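CMP/dCMP-type deaminase domain-containing protein (Aspergillus oryzae RIB40, PDB 7DRY) deaminates a pyrimidine intermediate of riboflavin biosynthesis, as a zinc-dependent Rib2 deaminase of the cytidine deaminase fold. Local coordinates at the zinc ion site. Coordinates in Å, arbitrary orientation; residue numbers count along the deposited sequence, not the author numbering.

The zinc ion site. Residues 61, 63, 101-102, 105, 111-112. With ZN (zinc ion), chain B.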
ATOM      1  N   HIS A  61      -4.477   5.578   6.201  1.00 11.24           N
ATOM      2  CA  HIS A  61      -3.333   4.777   5.790  1.00 12.73           C
ATOM      3  C   HIS A  61      -2.873   5.165   4.386  1.00 11.47           C
ATOM      4  O   HIS A  61      -3.563   5.865   3.648  1.00 10.74           O
ATOM      5  CB  HIS A  61      -3.695   3.297   5.836  1.00 11.50           C
ATOM      6  CG  HIS A  61      -3.750   2.738   7.221  1.00 12.58           C
ATOM      7  ND1 HIS A  61      -3.791   1.384   7.473  1.00 14.42           N
ATOM      8  CD2 HIS A  61      -3.794   3.348   8.431  1.00 13.54           C
ATOM      9  CE1 HIS A  61      -3.833   1.182   8.778  1.00 16.72           C
ATOM     10  NE2 HIS A  61      -3.846   2.359   9.382  1.00 18.00           N
ATOM     11  N   GLU A  63      -2.358   3.302   1.571  1.00  9.93           N
ATOM     12  CA  GLU A  63      -3.135   2.761   0.457  1.00 10.36           C
ATOM     13  C   GLU A  63      -4.487   3.440   0.381  1.00  9.33           C
ATOM     14  O   GLU A  63      -5.006   3.698  -0.716  1.00 10.12           O
ATOM     15  CB  GLU A  63      -3.321   1.250   0.640  1.00 10.78           C
ATOM     16  CG  GLU A  63      -2.023   0.465   0.868  1.00 14.88           C
ATOM     17  CD  GLU A  63      -1.685   0.265   2.346  1.00 13.83           C
ATOM     18  OE1 GLU A  63      -1.412   1.241   3.063  1.00 12.97           O
ATOM     19  OE2 GLU A  63      -1.685  -0.888   2.801  1.00 20.11           O
ATOM     20  N   PRO A 101      -0.235  -4.596   3.307  1.00 12.81           N
ATOM     21  CA  PRO A 101      -1.543  -3.968   3.564  1.00 12.46           C
ATOM     22  C   PRO A 101      -2.279  -4.632   4.718  1.00 12.92           C
ATOM     23  O   PRO A 101      -2.308  -5.859   4.843  1.00 14.52           O
ATOM     24  CB  PRO A 101      -2.300  -4.154   2.240  1.00 16.03           C
ATOM     25  CG  PRO A 101      -1.511  -5.164   1.463  1.00 25.90           C
ATOM     26  CD  PRO A 101      -0.096  -5.054   1.915  1.00 15.78           C
ATOM     27  N   CYS A 102      -2.889  -3.807   5.560  1.00 13.00           N
ATOM     28  CA  CYS A 102      -3.529  -4.326   6.757  1.00 14.41           C
ATOM     29  C   CYS A 102      -4.843  -5.031   6.432  1.00 16.33           C
ATOM     30  O   CYS A 102      -5.573  -4.664   5.500  1.00 16.26           O
ATOM     31  CB  CYS A 102      -3.763  -3.220   7.791  1.00 15.75           C
ATOM     32  SG  CYS A 102      -4.903  -1.864   7.295  1.00 14.49           S
ATOM     33  N   ARG A 105      -7.717  -3.348  11.610  1.00 21.85           N
ATOM     34  CA  ARG A 105      -7.280  -2.066  12.142  1.00 21.54           C
ATOM     35  C   ARG A 105      -7.792  -1.902  13.564  1.00 25.43           C
ATOM     36  O   ARG A 105      -8.836  -2.446  13.928  1.00 29.02           O
ATOM     37  CB  ARG A 105      -7.754  -0.894  11.263  1.00 24.51           C
ATOM     38  CG  ARG A 105      -7.024  -0.821   9.939  1.00 22.18           C
ATOM     39  CD  ARG A 105      -7.421   0.404   9.115  1.00 22.17           C
ATOM     40  NE  ARG A 105      -7.121   1.646   9.820  1.00 21.78           N
ATOM     41  CZ  ARG A 105      -7.168   2.853   9.267  1.00 18.02           C
ATOM     42  NH1 ARG A 105      -6.884   3.923  10.004  1.00 21.85           N
ATOM     43  NH2 ARG A 105      -7.502   2.994   7.990  1.00 16.51           N
ATOM     44  N   PRO A 111     -10.106  -1.889   6.764  1.00 17.07           N
ATOM     45  CA  PRO A 111      -8.684  -2.144   6.515  1.00 15.91           C
ATOM     46  C   PRO A 111      -8.336  -2.017   5.035  1.00 15.33           C
ATOM     47  O   PRO A 111      -9.188  -1.980   4.146  1.00 15.49           O
ATOM     48  CB  PRO A 111      -8.463  -3.562   7.043  1.00 16.93           C
ATOM     49  CG  PRO A 111      -9.588  -3.774   8.020  1.00 20.15           C
ATOM     50  CD  PRO A 111     -10.755  -3.041   7.413  1.00 18.55           C
ATOM     51  N   CYS A 112      -7.034  -1.961   4.779  1.00 13.58           N
ATOM     52  CA  CYS A 112      -6.561  -1.593   3.452  1.00 13.25           C
ATOM     53  C   CYS A 112      -6.779  -2.726   2.456  1.00 13.49           C
ATOM     54  O   CYS A 112      -7.077  -2.476   1.286  1.00 13.43           O
ATOM     55  CB  CYS A 112      -5.077  -1.256   3.554  1.00 14.80           C
ATOM     56  SG  CYS A 112      -4.797   0.395   4.219  1.00 13.31           S
TER
HETATM   57 ZN    ZN B 300      -3.839  -0.236   6.226  1.00 14.13          ZN
HETATM   58  O   HOH W   1      -1.385  -0.813   6.426  1.00 16.83           O
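The catalytic zinc of this Rib2 deaminase is held by the signature motifs of the cytidine deaminase superfamily: His-Ala-Glu at His61 to Glu63, and a variant of PCxxC with a longer spacer between Cys102 and Cys112. His61 lies just ahead of helix 62-73, Cys102 follows the strand residue at 100 in a loop, and Cys112 begins helix 112-117. The metal is near tetrahedral. His61 ND1 binds ZN at 2.0 Å. Cys102 SG lies 2.2 Å from ZN, and Cys112 SG 2.3 Å from ZN. The two sulfurs subtend 115°. Soft cysteine sulfurs and an imidazole nitrogen suit zinc, which here keeps a fourth position for a water, its oxygen 2.5 Å from ZN. This is the place where deaminases of this family activate the hydrolytic water.

The two cysteines reach the ion by different rotations. Cys102 SG tucks in between its own backbone N and carbonyl carbon (chi1 63°), whereas Cys112 SG is anti to its carbonyl carbon (chi1 -79°). Cys102 SG also accepts a hydrogen bond from the backbone N of Cys112, 3.3 Å away and fairly straight; this ties the loop to the helix start and may temper the thiolate's charge. Arg105 lays its guanidinium nearly parallel over the NE2 side of the His61 ring, with CZ 3.3 Å above the ring plane, and probably helps hold the imidazole's rotation.

Glu63 does not bind the metal in this model: its OE2 stays 4.1 Å from ZN. Its chain, bent at the second torsion, brings the carboxylate to the water side, where OE2 approaches the water oxygen to 3.6 Å, near but not a hydrogen bond. In this family the glutamate is the proton shuttle, a role a carboxylate suits. Pro101 and Pro111 each precede a cysteine ligand, where proline's ring limits the backbone torsion and probably helps hold the cysteine. The site thus sits where the starts of helices 62-73 and 112-117 converge beside the loop after residue 100.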